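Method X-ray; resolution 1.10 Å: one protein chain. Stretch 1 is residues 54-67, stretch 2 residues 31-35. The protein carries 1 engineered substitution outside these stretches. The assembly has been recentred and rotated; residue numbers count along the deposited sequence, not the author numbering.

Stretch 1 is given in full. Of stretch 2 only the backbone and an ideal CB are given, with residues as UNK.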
# COMPACT_ATOMS: atom_id res chain seq x y z
N GLU A 54 -1.19 2.44 -6.22
CA GLU A 54 -1.39 1.47 -7.29
C GLU A 54 -0.98 0.09 -6.75
O GLU A 54 0.08 -0.09 -6.13
CB GLU A 54 -0.59 1.83 -8.54
CG GLU A 54 -1.27 2.91 -9.40
CD GLU A 54 -1.36 4.26 -8.70
OE1 GLU A 54 -0.34 4.88 -8.36
OE2 GLU A 54 -2.54 4.65 -8.55
N VAL A 55 -1.82 -0.88 -7.08
CA VAL A 55 -1.57 -2.28 -6.76
C VAL A 55 -1.97 -3.07 -8.01
O VAL A 55 -3.11 -2.95 -8.46
CB VAL A 55 -2.36 -2.79 -5.53
CG1 VAL A 55 -2.07 -4.27 -5.26
CG2 VAL A 55 -2.02 -1.98 -4.29
N HIS A 56 -1.03 -3.84 -8.53
CA HIS A 56 -1.29 -4.67 -9.73
C HIS A 56 -1.81 -3.79 -10.87
O HIS A 56 -2.70 -4.14 -11.63
CB HIS A 56 -2.25 -5.85 -9.43
CG HIS A 56 -1.94 -7.05 -10.29
ND1 HIS A 56 -1.38 -8.16 -9.75
CD2 HIS A 56 -2.04 -7.26 -11.60
CE1 HIS A 56 -1.17 -9.07 -10.72
NE2 HIS A 56 -1.58 -8.54 -11.86
N ASP A 57 -1.23 -2.57 -10.98
CA ASP A 57 -1.53 -1.61 -12.01
C ASP A 57 -2.92 -1.00 -11.94
O ASP A 57 -3.36 -0.37 -12.90
CB ASP A 57 -1.33 -2.20 -13.42
CG ASP A 57 -0.77 -1.16 -14.38
OD1 ASP A 57 0.03 -0.30 -13.98
OD2 ASP A 57 -1.17 -1.28 -15.54
N LYS A 58 -3.60 -1.15 -10.80
CA LYS A 58 -4.93 -0.59 -10.58
C LYS A 58 -4.86 0.51 -9.50
O LYS A 58 -4.05 0.43 -8.59
CB LYS A 58 -5.94 -1.65 -10.12
CG LYS A 58 -6.12 -2.82 -11.11
CD LYS A 58 -6.64 -2.31 -12.47
CE LYS A 58 -8.03 -1.73 -12.40
NZ LYS A 58 -8.45 -1.11 -13.69
N LYS A 59 -5.70 1.51 -9.61
CA LYS A 59 -5.79 2.64 -8.67
C LYS A 59 -6.68 2.27 -7.50
O LYS A 59 -7.88 2.00 -7.64
CB LYS A 59 -6.34 3.89 -9.38
CG LYS A 59 -6.45 5.14 -8.51
CD LYS A 59 -7.22 6.31 -9.13
CE LYS A 59 -8.69 6.20 -8.78
NZ LYS A 59 -9.15 7.31 -7.89
N ASN A 60 -6.11 2.33 -6.29
CA ASN A 60 -6.81 2.07 -5.02
C ASN A 60 -7.76 0.89 -5.08
O ASN A 60 -8.92 0.98 -4.63
CB ASN A 60 -7.54 3.34 -4.58
CG ASN A 60 -6.68 4.53 -4.33
OD1 ASN A 60 -5.50 4.42 -3.92
ND2 ASN A 60 -7.19 5.72 -4.59
N PRO A 61 -7.36 -0.25 -5.62
CA PRO A 61 -8.30 -1.35 -5.75
C PRO A 61 -8.63 -1.95 -4.40
O PRO A 61 -7.89 -1.87 -3.41
CB PRO A 61 -7.53 -2.34 -6.63
CG PRO A 61 -6.11 -2.12 -6.21
CD PRO A 61 -6.00 -0.61 -6.05
N THR A 62 -9.77 -2.63 -4.36
CA THR A 62 -10.10 -3.40 -3.17
C THR A 62 -9.37 -4.74 -3.22
O THR A 62 -9.37 -5.45 -4.23
CB THR A 62 -11.61 -3.62 -3.09
OG1 THR A 62 -12.22 -2.32 -2.94
CG2 THR A 62 -12.01 -4.51 -1.92
N LEU A 63 -8.63 -5.05 -2.14
CA LEU A 63 -7.87 -6.30 -2.06
C LEU A 63 -8.67 -7.39 -1.36
O LEU A 63 -9.09 -7.16 -0.21
CB LEU A 63 -6.56 -6.09 -1.34
CG LEU A 63 -5.75 -4.83 -1.72
CD1 LEU A 63 -4.42 -4.82 -0.95
CD2 LEU A 63 -5.51 -4.78 -3.22
N GLU A 64 -8.85 -8.52 -1.99
CA GLU A 64 -9.58 -9.67 -1.40
C GLU A 64 -8.55 -10.69 -0.98
O GLU A 64 -7.82 -11.29 -1.81
CB GLU A 64 -10.57 -10.21 -2.41
CG GLU A 64 -11.65 -9.21 -2.76
CD GLU A 64 -12.81 -9.11 -1.78
OE1 GLU A 64 -12.96 -9.94 -0.85
OE2 GLU A 64 -13.64 -8.18 -1.96
N ILE A 65 -8.40 -10.92 0.30
CA ILE A 65 -7.38 -11.77 0.91
C ILE A 65 -8.01 -12.92 1.68
O ILE A 65 -8.96 -12.69 2.42
CB ILE A 65 -6.45 -10.93 1.82
CG1 ILE A 65 -5.66 -9.94 0.91
CG2 ILE A 65 -5.55 -11.76 2.72
CD1 ILE A 65 -4.85 -8.98 1.76
N PRO A 66 -7.55 -14.15 1.53
CA PRO A 66 -8.18 -15.26 2.27
C PRO A 66 -7.80 -15.18 3.74
O PRO A 66 -6.66 -14.97 4.12
CB PRO A 66 -7.60 -16.53 1.66
CG PRO A 66 -6.59 -16.12 0.67
CD PRO A 66 -6.45 -14.63 0.69
N ALA A 67 -8.81 -15.41 4.58
CA ALA A 67 -8.55 -15.56 6.01
C ALA A 67 -7.54 -16.65 6.26
O ALA A 67 -7.51 -17.72 5.64
CB ALA A 67 -9.87 -15.84 6.71
N UNK A 31 -7.70 -10.03 -6.30
CA UNK A 31 -7.94 -11.20 -5.42
C UNK A 31 -6.69 -12.03 -5.26
O UNK A 31 -6.07 -12.41 -6.27
CB UNK A 31 -9.07 -12.08 -5.97
N UNK A 32 -6.33 -12.37 -4.06
CA UNK A 32 -5.16 -13.15 -3.68
C UNK A 32 -5.54 -14.55 -3.17
O UNK A 32 -6.68 -14.75 -2.77
CB UNK A 32 -4.37 -12.40 -2.61
N UNK A 33 -4.60 -15.48 -3.26
CA UNK A 33 -4.85 -16.88 -2.91
C UNK A 33 -3.54 -17.52 -2.53
O UNK A 33 -2.46 -17.14 -2.94
CB UNK A 33 -5.51 -17.64 -4.06
N UNK A 34 -3.59 -18.58 -1.71
CA UNK A 34 -2.46 -19.32 -1.23
C UNK A 34 -2.13 -19.13 0.24
O UNK A 34 -2.80 -18.32 0.92
CB UNK A 34 -1.24 -18.95 -2.07
N UNK A 35 -1.11 -19.82 0.73
CA UNK A 35 -0.70 -19.76 2.12
C UNK A 35 -0.03 -18.44 2.47
O UNK A 35 -0.33 -17.89 3.54
CB UNK A 35 0.25 -20.92 2.43

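Position 31 runs alongside Glu64 as a parallel bridge partner, with the two CA atoms 4.6 Å apart. Its phi and psi of -107° and 131° are those of an extended strand, and its CA-to-CB bond points to the same face of the sheet as that of Glu64; the ideal CB lies 4.3 Å from Glu64 CB. The carboxylate of Glu64 leads away, so what stretch 1 offers here is mostly the aliphatic base of a side chain, with no pocket to fill. A beta-branched residue, valine, isoleucine or threonine, would suit the extended backbone, and other polar side chains could be accommodated as well. The deposited residue is Thr31, in the m rotamer, and its OG1 comes to 3.8 Å from Glu64 CB. That is a packing contact between neighbours on one face of the sheet. The backbone also packs closely, with Thr31 CA 3.6 Å from Glu64 O.

Position 32 is the one on which the contact turns. Its backbone N donates a hydrogen bond to Glu64 O, with an N to O distance of 2.9 Å and a nearly straight angle of 170°. This bond needs only a backbone NH, so it excludes proline but otherwise says little about the side chain. The direction of CA-to-CB says more: it points toward stretch 1, and the ideal CB lies 3.7 Å from Glu64 O and 4.5 Å from both Ile65 CG1 and Pro66 CD. Beyond it, Ile65, Leu63 and Val55 offer a run of apolar surface. A small residue would leave most of that surface untouched; leucine or methionine could cover its near part, while a large aromatic side chain could follow it further. The deposited residue is Tyr32, which with 117 Å² covered has the largest contact area of any residue in either stretch. With chi1 at -57° (m) and chi2 at 80°, its ring extends past Ile65, where Ile65 CG1 is 4.0 Å from Tyr32 CD1, to Leu63, where Leu63 CB is 4.0 Å from Tyr32 CE1. Glu64 O sits at the ring edge, near its plane. The length of tyrosine carries Tyr32 OH to within 3.2 Å of Val55 CG1, and the hydroxyl, tucked against apolar carbon on this side, finds its hydrogen bond elsewhere in the structure.

At position 33 CA-to-CB points away, and the ideal CB is 5.1 Å from Pro66 CG. Many residues would do, small or polar ones readily. Ser33 is deposited, in the p rotamer; its contribution comes from the backbone, with Ser33 CA 4.1 Å from Pro66 CG.

Position 34 has phi 108° and psi 179°, where a CB would be jammed against the carbonyl O of the preceding residue. That alone calls for glycine, and Gly34 is deposited; its O lies 4.4 Å from Pro66 CG.

Position 35 points away and meets nothing of stretch 1, so the choice is wide. Lys35 is deposited, making no contact here.

Stretch 2 31-35: TYSGK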
# COMPACT_ATOMS: atom_id res chain seq x y z
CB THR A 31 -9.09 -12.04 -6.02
OG1 THR A 31 -10.31 -11.27 -6.02
CG2 THR A 31 -9.42 -13.27 -5.19
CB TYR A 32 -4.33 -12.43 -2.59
CG TYR A 32 -3.89 -11.05 -3.02
CD1 TYR A 32 -4.66 -9.93 -2.98
CD2 TYR A 32 -2.56 -10.89 -3.52
CE1 TYR A 32 -4.23 -8.68 -3.39
CE2 TYR A 32 -2.12 -9.62 -3.95
CZ TYR A 32 -2.94 -8.55 -3.87
OH TYR A 32 -2.56 -7.29 -4.28
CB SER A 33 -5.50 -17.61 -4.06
OG SER A 33 -4.70 -17.49 -5.23
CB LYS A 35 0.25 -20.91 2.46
CG LYS A 35 -0.48 -22.24 2.38
CD LYS A 35 0.39 -23.47 2.61
CE LYS A 35 -0.17 -24.34 3.74
NZ LYS A 35 -0.68 -25.68 3.34
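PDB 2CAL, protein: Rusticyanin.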